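Copper homeostasis protein CutC (Streptococcus agalactiae, PDB 2BDQ) probably binds copper ions and may take part in copper homeostasis in the cytoplasm. Local coordinates at residues Pro38-Gly41 with Val42-Ala46; Met78-Asp81 with Ile82-Ala85; Tyr194-Glu198 with Thr199-Gln203. All coordinates share one frame; numbering follows the deposited sequence.

Interaction 1. Residues Pro38-Gly41 with Val42-Ala46; sequences PSYG and VIKEA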
ATOM      1  N   PRO A  38      -0.086   0.971   5.451  1.00 15.34           N
ATOM      2  CA  PRO A  38      -0.146   2.184   4.626  1.00 15.55           C
ATOM      3  C   PRO A  38       1.160   2.981   4.725  1.00 15.13           C
ATOM      4  O   PRO A  38       1.991   2.716   5.593  1.00 13.48           O
ATOM      5  CB  PRO A  38      -1.343   2.941   5.208  1.00 15.17           C
ATOM      6  CG  PRO A  38      -1.308   2.551   6.656  1.00 15.46           C
ATOM      7  CD  PRO A  38      -0.997   1.072   6.608  1.00 14.93           C
ATOM      8  N   SER A  39       1.341   3.952   3.834  1.00 15.27           N
ATOM      9  CA  SER A  39       2.552   4.763   3.837  1.00 14.25           C
ATOM     10  C   SER A  39       2.654   5.594   5.119  1.00 15.87           C
ATOM     11  O   SER A  39       1.665   5.773   5.843  1.00 14.92           O
ATOM     12  CB  SER A  39       2.573   5.692   2.622  1.00 13.78           C
ATOM     13  OG  SER A  39       1.655   6.770   2.784  1.00 16.35           O
ATOM     14  N   TYR A  40       3.853   6.096   5.402  1.00 15.34           N
ATOM     15  CA  TYR A  40       4.076   6.908   6.595  1.00 15.24           C
ATOM     16  C   TYR A  40       3.190   8.151   6.558  1.00 14.56           C
ATOM     17  O   TYR A  40       2.564   8.507   7.548  1.00 13.76           O
ATOM     18  CB  TYR A  40       5.545   7.332   6.676  1.00 14.87           C
ATOM     19  CG  TYR A  40       5.926   8.075   7.941  1.00 13.88           C
ATOM     20  CD1 TYR A  40       6.446   7.399   9.041  1.00 14.72           C
ATOM     21  CD2 TYR A  40       5.821   9.461   8.013  1.00 14.37           C
ATOM     22  CE1 TYR A  40       6.866   8.090  10.187  1.00 17.02           C
ATOM     23  CE2 TYR A  40       6.233  10.165   9.142  1.00 15.09           C
ATOM     24  CZ  TYR A  40       6.759   9.475  10.222  1.00 15.62           C
ATOM     25  OH  TYR A  40       7.193  10.164  11.322  1.00 15.85           O
ATOM     26  N   GLY A  41       3.146   8.808   5.406  1.00 15.03           N
ATOM     27  CA  GLY A  41       2.332  10.001   5.274  1.00 14.24           C
ATOM     28  C   GLY A  41       0.863   9.748   5.564  1.00 14.44           C
ATOM     29  O   GLY A  41       0.205  10.564   6.210  1.00 15.18           O
ATOM     30  N   VAL A  42       0.340   8.626   5.078  1.00 14.07           N
ATOM     31  CA  VAL A  42      -1.055   8.287   5.305  1.00 14.26           C
ATOM     32  C   VAL A  42      -1.331   8.062   6.792  1.00 14.37           C
ATOM     33  O   VAL A  42      -2.343   8.521   7.310  1.00 14.03           O
ATOM     34  CB  VAL A  42      -1.458   7.020   4.503  1.00 13.88           C
ATOM     35  CG1 VAL A  42      -2.754   6.433   5.056  1.00 16.09           C
ATOM     36  CG2 VAL A  42      -1.656   7.378   3.041  1.00 14.19           C
ATOM     37  N   ILE A  43      -0.432   7.363   7.477  1.00 14.26           N
ATOM     38  CA  ILE A  43      -0.615   7.093   8.907  1.00 16.32           C
ATOM     39  C   ILE A  43      -0.621   8.392   9.726  1.00 17.80           C
ATOM     40  O   ILE A  43      -1.509   8.621  10.555  1.00 18.77           O
ATOM     41  CB  ILE A  43       0.501   6.150   9.441  1.00 13.70           C
ATOM     42  CG1 ILE A  43       0.395   4.779   8.759  1.00 13.29           C
ATOM     43  CG2 ILE A  43       0.366   5.970  10.952  1.00 14.57           C
ATOM     44  CD1 ILE A  43       1.534   3.823   9.112  1.00  6.52           C
ATOM     45  N   LYS A  44       0.364   9.246   9.484  1.00 17.14           N
ATOM     46  CA  LYS A  44       0.471  10.510  10.205  1.00 18.39           C
ATOM     47  C   LYS A  44      -0.745  11.409   9.997  1.00 18.76           C
ATOM     48  O   LYS A  44      -1.343  11.898  10.962  1.00 18.37           O
ATOM     49  CB  LYS A  44       1.732  11.250   9.768  1.00 18.19           C
ATOM     50  CG  LYS A  44       1.882  12.671  10.304  1.00 19.79           C
ATOM     51  CD  LYS A  44       3.169  13.289   9.756  1.00 23.44           C
ATOM     52  CE  LYS A  44       3.315  14.760  10.111  1.00 24.44           C
ATOM     53  NZ  LYS A  44       3.361  14.968  11.581  1.00 29.23           N
ATOM     54  N   GLU A  45      -1.111  11.629   8.741  1.00 18.36           N
ATOM     55  CA  GLU A  45      -2.245  12.488   8.438  1.00 17.36           C
ATOM     56  C   GLU A  45      -3.595  11.887   8.806  1.00 16.73           C
ATOM     57  O   GLU A  45      -4.481  12.595   9.278  1.00 15.58           O
ATOM     58  CB  GLU A  45      -2.223  12.871   6.957  1.00 16.76           C
ATOM     59  CG  GLU A  45      -0.975  13.657   6.551  1.00 20.20           C
ATOM     60  CD  GLU A  45      -0.735  14.869   7.444  1.00 23.70           C
ATOM     61  OE1 GLU A  45      -1.696  15.637   7.684  1.00 25.50           O
ATOM     62  OE2 GLU A  45       0.415  15.063   7.898  1.00 24.23           O
ATOM     63  N   ALA A  46      -3.759  10.589   8.581  1.00 15.99           N
ATOM     64  CA  ALA A  46      -5.014   9.937   8.911  1.00 16.17           C
ATOM     65  C   ALA A  46      -5.251  10.011  10.420  1.00 16.04           C
ATOM     66  O   ALA A  46      -6.343  10.367  10.858  1.00 15.78           O
ATOM     67  CB  ALA A  46      -4.998   8.488   8.449  1.00 14.86           C
TER

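Interaction 2. Residues Met78-Asp81 with Ile82-Ala85; sequences MEED and ILRA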
HETATM    1  N   MSE A  78       7.994  -5.331   9.609  1.00 14.06           N
HETATM    2  CA  MSE A  78       6.895  -5.150  10.548  1.00 17.15           C
HETATM    3  C   MSE A  78       7.332  -4.456  11.837  1.00 16.22           C
HETATM    4  O   MSE A  78       6.598  -3.620  12.365  1.00 16.09           O
HETATM    5  CB  MSE A  78       6.247  -6.500  10.865  1.00 19.10           C
HETATM    6  CG  MSE A  78       5.583  -7.134   9.640  1.00 24.11           C
HETATM    7 SE   MSE A  78       4.992  -8.958   9.893  1.00 34.29          SE
HETATM    8  CE  MSE A  78       3.543  -8.656  11.115  1.00 25.61           C
ATOM      9  N   GLU A  79       8.516  -4.789  12.345  1.00 15.64           N
ATOM     10  CA  GLU A  79       8.989  -4.144  13.566  1.00 16.75           C
ATOM     11  C   GLU A  79       9.189  -2.662  13.285  1.00 15.91           C
ATOM     12  O   GLU A  79       8.840  -1.821  14.103  1.00 16.46           O
ATOM     13  CB  GLU A  79      10.307  -4.763  14.042  1.00 17.52           C
ATOM     14  CG  GLU A  79      10.923  -4.057  15.257  1.00 21.60           C
ATOM     15  CD  GLU A  79      12.263  -4.655  15.674  1.00 24.41           C
ATOM     16  OE1 GLU A  79      13.202  -4.682  14.844  1.00 24.90           O
ATOM     17  OE2 GLU A  79      12.382  -5.100  16.835  1.00 27.58           O
ATOM     18  N   GLU A  80       9.740  -2.349  12.116  1.00 16.71           N
ATOM     19  CA  GLU A  80       9.978  -0.960  11.737  1.00 17.82           C
ATOM     20  C   GLU A  80       8.658  -0.213  11.581  1.00 17.36           C
ATOM     21  O   GLU A  80       8.505   0.903  12.067  1.00 18.72           O
ATOM     22  CB  GLU A  80      10.764  -0.897  10.422  1.00 15.77           C
ATOM     23  CG  GLU A  80      11.218   0.508  10.016  1.00 19.46           C
ATOM     24  CD  GLU A  80      12.119   1.165  11.050  1.00 20.73           C
ATOM     25  OE1 GLU A  80      13.000   0.469  11.603  1.00 19.87           O
ATOM     26  OE2 GLU A  80      11.954   2.383  11.300  1.00 23.18           O
ATOM     27  N   ASP A  81       7.698  -0.831  10.903  1.00 16.95           N
ATOM     28  CA  ASP A  81       6.414  -0.173  10.708  1.00 17.21           C
ATOM     29  C   ASP A  81       5.666   0.025  12.019  1.00 15.09           C
ATOM     30  O   ASP A  81       4.886   0.974  12.157  1.00 14.65           O
ATOM     31  CB  ASP A  81       5.565  -0.932   9.680  1.00 16.47           C
ATOM     32  CG  ASP A  81       5.993  -0.621   8.250  1.00 19.22           C
ATOM     33  OD1 ASP A  81       6.245   0.578   7.966  1.00 20.87           O
ATOM     34  OD2 ASP A  81       6.070  -1.547   7.410  1.00 16.73           O
ATOM     35  N   ILE A  82       5.918  -0.849  12.991  1.00 15.05           N
ATOM     36  CA  ILE A  82       5.280  -0.728  14.295  1.00 13.25           C
ATOM     37  C   ILE A  82       5.848   0.467  15.037  1.00 12.74           C
ATOM     38  O   ILE A  82       5.103   1.218  15.648  1.00 13.51           O
ATOM     39  CB  ILE A  82       5.484  -2.005  15.126  1.00 14.51           C
ATOM     40  CG1 ILE A  82       4.549  -3.095  14.588  1.00 13.22           C
ATOM     41  CG2 ILE A  82       5.226  -1.736  16.613  1.00 12.48           C
ATOM     42  CD1 ILE A  82       4.779  -4.453  15.189  1.00 13.49           C
ATOM     43  N   LEU A  83       7.165   0.647  14.979  1.00 13.94           N
ATOM     44  CA  LEU A  83       7.809   1.771  15.657  1.00 14.01           C
ATOM     45  C   LEU A  83       7.258   3.099  15.142  1.00 13.97           C
ATOM     46  O   LEU A  83       6.989   4.010  15.915  1.00 13.05           O
ATOM     47  CB  LEU A  83       9.318   1.717  15.431  1.00 13.51           C
ATOM     48  CG  LEU A  83      10.288   1.126  16.458  1.00 15.41           C
ATOM     49  CD1 LEU A  83       9.595   0.285  17.515  1.00 12.87           C
ATOM     50  CD2 LEU A  83      11.311   0.326  15.678  1.00 14.19           C
ATOM     51  N   ARG A  84       7.101   3.202  13.827  1.00 15.45           N
ATOM     52  CA  ARG A  84       6.566   4.409  13.222  1.00 16.23           C
ATOM     53  C   ARG A  84       5.094   4.587  13.615  1.00 16.99           C
ATOM     54  O   ARG A  84       4.674   5.679  13.984  1.00 16.81           O
ATOM     55  CB  ARG A  84       6.712   4.339  11.695  1.00 16.12           C
ATOM     56  CG  ARG A  84       7.963   5.014  11.111  1.00 19.04           C
ATOM     57  CD  ARG A  84       9.279   4.544  11.722  1.00 19.47           C
ATOM     58  NE  ARG A  84       9.521   5.151  13.027  1.00 24.16           N
ATOM     59  CZ  ARG A  84      10.553   4.865  13.815  1.00 24.21           C
ATOM     60  NH1 ARG A  84      10.677   5.475  14.984  1.00 27.24           N
ATOM     61  NH2 ARG A  84      11.457   3.966  13.443  1.00 25.81           N
ATOM     62  N   ALA A  85       4.315   3.512  13.559  1.00 17.82           N
ATOM     63  CA  ALA A  85       2.901   3.598  13.913  1.00 19.55           C
ATOM     64  C   ALA A  85       2.711   4.147  15.322  1.00 20.26           C
ATOM     65  O   ALA A  85       1.824   4.970  15.557  1.00 21.14           O
ATOM     66  CB  ALA A  85       2.234   2.234  13.792  1.00 18.72           C
TER

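Interaction 3. Residues Tyr194-Glu198 with Thr199-Gln203; sequences YICQE and TGVKQ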
ATOM      1  N   TYR A 194     -27.877  -8.283  13.517  1.00 19.84           N
ATOM      2  CA  TYR A 194     -28.359  -9.646  13.715  1.00 20.55           C
ATOM      3  C   TYR A 194     -27.221 -10.568  14.138  1.00 19.80           C
ATOM      4  O   TYR A 194     -27.346 -11.323  15.099  1.00 22.41           O
ATOM      5  CB  TYR A 194     -28.990 -10.179  12.423  1.00 19.68           C
ATOM      6  CG  TYR A 194     -29.613 -11.551  12.573  1.00 19.65           C
ATOM      7  CD1 TYR A 194     -30.838 -11.713  13.217  1.00 20.29           C
ATOM      8  CD2 TYR A 194     -28.959 -12.693  12.107  1.00 19.76           C
ATOM      9  CE1 TYR A 194     -31.397 -12.975  13.399  1.00 20.90           C
ATOM     10  CE2 TYR A 194     -29.506 -13.961  12.285  1.00 20.84           C
ATOM     11  CZ  TYR A 194     -30.723 -14.094  12.931  1.00 19.75           C
ATOM     12  OH  TYR A 194     -31.254 -15.344  13.123  1.00 20.50           O
ATOM     13  N   ILE A 195     -26.113 -10.514  13.409  1.00 20.75           N
ATOM     14  CA  ILE A 195     -24.959 -11.353  13.721  1.00 21.11           C
ATOM     15  C   ILE A 195     -24.472 -11.153  15.157  1.00 20.59           C
ATOM     16  O   ILE A 195     -24.171 -12.123  15.850  1.00 21.09           O
ATOM     17  CB  ILE A 195     -23.803 -11.092  12.717  1.00 20.61           C
ATOM     18  CG1 ILE A 195     -24.006 -11.950  11.464  1.00 23.91           C
ATOM     19  CG2 ILE A 195     -22.461 -11.449  13.330  1.00 19.90           C
ATOM     20  CD1 ILE A 195     -25.324 -11.739  10.771  1.00 26.36           C
ATOM     21  N   CYS A 196     -24.411  -9.900  15.599  1.00 20.83           N
ATOM     22  CA  CYS A 196     -23.960  -9.586  16.951  1.00 21.94           C
ATOM     23  C   CYS A 196     -24.891 -10.097  18.048  1.00 21.67           C
ATOM     24  O   CYS A 196     -24.432 -10.651  19.039  1.00 19.76           O
ATOM     25  CB  CYS A 196     -23.775  -8.074  17.110  1.00 22.94           C
ATOM     26  SG  CYS A 196     -22.347  -7.404  16.232  1.00 26.78           S
ATOM     27  N   GLN A 197     -26.197  -9.923  17.879  1.00 23.30           N
ATOM     28  CA  GLN A 197     -27.123 -10.384  18.907  1.00 24.95           C
ATOM     29  C   GLN A 197     -27.182 -11.906  19.013  1.00 23.56           C
ATOM     30  O   GLN A 197     -27.420 -12.441  20.088  1.00 24.51           O
ATOM     31  CB  GLN A 197     -28.534  -9.845  18.660  1.00 26.47           C
ATOM     32  CG  GLN A 197     -29.287 -10.574  17.573  1.00 28.94           C
ATOM     33  CD  GLN A 197     -30.771 -10.294  17.608  1.00 30.22           C
ATOM     34  OE1 GLN A 197     -31.536 -10.845  16.817  1.00 28.74           O
ATOM     35  NE2 GLN A 197     -31.189  -9.430  18.527  1.00 32.56           N
ATOM     36  N   GLU A 198     -26.960 -12.605  17.903  1.00 23.73           N
ATOM     37  CA  GLU A 198     -27.015 -14.065  17.919  1.00 23.20           C
ATOM     38  C   GLU A 198     -25.708 -14.716  18.361  1.00 22.28           C
ATOM     39  O   GLU A 198     -25.671 -15.918  18.635  1.00 24.10           O
ATOM     40  CB  GLU A 198     -27.397 -14.599  16.532  1.00 21.69           C
ATOM     41  CG  GLU A 198     -28.763 -14.155  16.048  1.00 25.72           C
ATOM     42  CD  GLU A 198     -29.901 -14.648  16.937  1.00 25.56           C
ATOM     43  OE1 GLU A 198     -30.776 -13.830  17.284  1.00 25.56           O
ATOM     44  OE2 GLU A 198     -29.921 -15.847  17.280  1.00 27.46           O
ATOM     45  N   THR A 199     -24.638 -13.934  18.436  1.00 18.75           N
ATOM     46  CA  THR A 199     -23.345 -14.481  18.831  1.00 18.70           C
ATOM     47  C   THR A 199     -22.810 -13.894  20.129  1.00 18.80           C
ATOM     48  O   THR A 199     -21.966 -14.502  20.788  1.00 19.48           O
ATOM     49  CB  THR A 199     -22.281 -14.236  17.738  1.00 19.00           C
ATOM     50  OG1 THR A 199     -22.163 -12.829  17.503  1.00 13.89           O
ATOM     51  CG2 THR A 199     -22.669 -14.940  16.438  1.00 15.76           C
ATOM     52  N   GLY A 200     -23.301 -12.714  20.490  1.00 18.41           N
ATOM     53  CA  GLY A 200     -22.829 -12.066  21.693  1.00 18.80           C
ATOM     54  C   GLY A 200     -21.683 -11.117  21.383  1.00 20.14           C
ATOM     55  O   GLY A 200     -21.084 -10.545  22.293  1.00 20.43           O
ATOM     56  N   VAL A 201     -21.366 -10.958  20.098  1.00 20.07           N
ATOM     57  CA  VAL A 201     -20.293 -10.058  19.668  1.00 19.23           C
ATOM     58  C   VAL A 201     -20.788  -8.615  19.766  1.00 20.93           C
ATOM     59  O   VAL A 201     -21.938  -8.337  19.444  1.00 21.33           O
ATOM     60  CB  VAL A 201     -19.876 -10.357  18.200  1.00 18.12           C
ATOM     61  CG1 VAL A 201     -18.881  -9.306  17.708  1.00 16.45           C
ATOM     62  CG2 VAL A 201     -19.260 -11.753  18.113  1.00 13.64           C
ATOM     63  N   LYS A 202     -19.928  -7.701  20.218  1.00 23.04           N
ATOM     64  CA  LYS A 202     -20.309  -6.295  20.353  1.00 23.06           C
ATOM     65  C   LYS A 202     -19.551  -5.350  19.425  1.00 23.55           C
ATOM     66  O   LYS A 202     -19.687  -4.126  19.536  1.00 25.30           O
ATOM     67  CB  LYS A 202     -20.114  -5.819  21.796  1.00 25.07           C
ATOM     68  CG  LYS A 202     -20.927  -6.586  22.818  1.00 27.34           C
ATOM     69  CD  LYS A 202     -20.125  -7.748  23.374  1.00 33.24           C
ATOM     70  CE  LYS A 202     -19.419  -7.366  24.680  1.00 33.36           C
ATOM     71  NZ  LYS A 202     -18.638  -6.095  24.593  1.00 35.63           N
ATOM     72  N   GLN A 203     -18.750  -5.906  18.517  1.00 21.51           N
ATOM     73  CA  GLN A 203     -17.975  -5.092  17.579  1.00 21.49           C
ATOM     74  C   GLN A 203     -18.012  -5.664  16.164  1.00 20.46           C
ATOM     75  O   GLN A 203     -17.825  -6.860  15.959  1.00 19.96           O
ATOM     76  CB  GLN A 203     -16.525  -4.984  18.052  1.00 20.48           C
ATOM     77  CG  GLN A 203     -16.406  -4.501  19.486  1.00 21.52           C
ATOM     78  CD  GLN A 203     -14.996  -4.064  19.825  1.00 23.21           C
ATOM     79  OE1 GLN A 203     -14.440  -3.177  19.175  1.00 21.80           O
ATOM     80  NE2 GLN A 203     -14.412  -4.678  20.847  1.00 21.99           N
TER

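Interaction 1. Residues Pro38-Gly41 with Val42-Ala46
The N-cap of helix 40-52 is made here, where Ser39 OG accepts a hydrogen bond from Val42 N at 3.2 Å, close to straight at 159°. The Ser39 hydroxyl reaches that amide because it is folded between its own backbone N and carbonyl carbon (chi1 74°). Val42 CG2 packs beside the same oxygen at 3.4 Å. The carbonyl of Ser39 starts the main-chain ladder by taking Ile43 N. Lys44 N follows onto Tyr40 O, and Glu45 N onto Gly41 O. Pro38, just before the cap, covers the first turn. Its CG meets Ile43 CG1 at 3.5 Å, the two side chains crossing at about a right angle, and its CB lies 3.8 Å from Val42 CG1. Pro38 and Val42 also touch Leu27 of strand 24-28, so this turn is seated on the barrel. Further partners come from the second subunit. Asp81 of the second subunit bonds Ser39 OG and Gly41 N, and Arg76 of that subunit forms a salt bridge with Glu45. The capping hydroxyl therefore serves both helix and dimer. This is a serine N-cap, at the start of the helix in a beta-alpha-beta unit of a TIM barrel.

Interaction 2. Residues Met78-Asp81 with Ile82-Ala85
Ile82 and Met78 meet on the inner side of helix 72-87, one of the outer helices of the TIM barrel. Ile82 N bonds Met78 O at 2.9 Å, and Ile82 CG1 lies close over the same carbonyl oxygen at 3.1 Å. CG1 gets there by standing beside its own backbone N (chi1 -76°). Ile82 and Ala85 both face Leu93 of strand 92-95, and Ala85 CB packs 3.4 Å from Asp81 O. Met78, a selenomethionine, sends its end away to Ile61, Pro63 and Tyr70. This is the tight side. The partly exposed side, with Glu79 and Leu83, is looser. There Leu83 CD2 comes no nearer to Glu79 CG than 4.4 Å, and Glu79 pairs with Arg76. Glu80 and Arg84 form a separate, closer part. Arg76 also holds Glu80, Glu87 pairs with Arg84, and Tyr40 of the second subunit packs on both. Leu83 CB sits over the centre of the Arg84 guanidinium, 3.6 Å above its plane. The bend of Glu80 at chi2 (59°) turns its carboxylate toward Arg84, the two planes 33° apart. In their salt bridge Arg84 NH2 meets Glu80 OE2 at 2.7 Å, on the syn side but well out of the carboxylate plane, while OE2 lies in the guanidinium plane.

Interaction 3. Residues Tyr194-Glu198 with Thr199-Gln203
Thr199 and Cys196 carry this contact, at the C-terminal end of helix 192-199, where the chain turns toward strand 203-206. Thr199 folds its side chain back onto the helix. Its hydroxyl OG1 donates to Ile195 O at 2.7 Å, arriving tilted 29° from the carbonyl plane. The methyl CG2 presses on the same oxygen at 3.2 Å. OG1 can make this bond because it lies between the backbone N and the carbonyl carbon of its own residue (chi1 59°). OG1 also accepts from Val201 N at 3.3 Å, which forms an ST turn. One hydroxyl therefore ties the last helical turn to the start of the loop, as donor to one and acceptor from the other.

Cys196 closes the turn from the helix side. Its carbonyl oxygen takes Gly200 N at 2.8 Å and, more weakly, Thr199 N. Gly200 is the first residue to leave helical backbone angles. Its phi is positive, 93°, a conformation in which a side chain would press on the carbonyl oxygen of Thr199. The side chain of Cys196 meets the loop as well. CB lies tightly against Val201 O at 3.0 Å. SG is 3.4 Å from that oxygen and makes a longer apolar contact with Val201 CG1, at 4.2 Å.

On the outer side, Glu198 CG lies over one face of the Tyr194 ring, 3.7 Å above the plane and offset toward the rim. The inner side is well covered. Thr199 rests on Ile165 and Ile168 of helix 165-175, and Val201 reaches Ile168 and Val172 of that helix. Val201 and Ile195 also touch Val183 of strand 180-183. The turn thus packs on helix 165-175 and strand 180-183 as the chain enters strand 203-206, the last of the barrel.

Interactions 1 and 2 are neighbours, with centres 12 Å apart on successive outer helices of the barrel. Within the chain they touch where Tyr40 CE1 packs 3.4 Å from Arg84 CG. They also meet across the dimer: residues 38-41 of one subunit face Asp81 of the other, so both contribute to the dimer interface. Interaction 3 is separate. Its centre is 32 Å from the centres of both others, on the opposite side of the chain's centre, and its nearest atoms are about 18 Å away. The second subunit does not touch it. No bound copper or other ligand relates any of the three to a site.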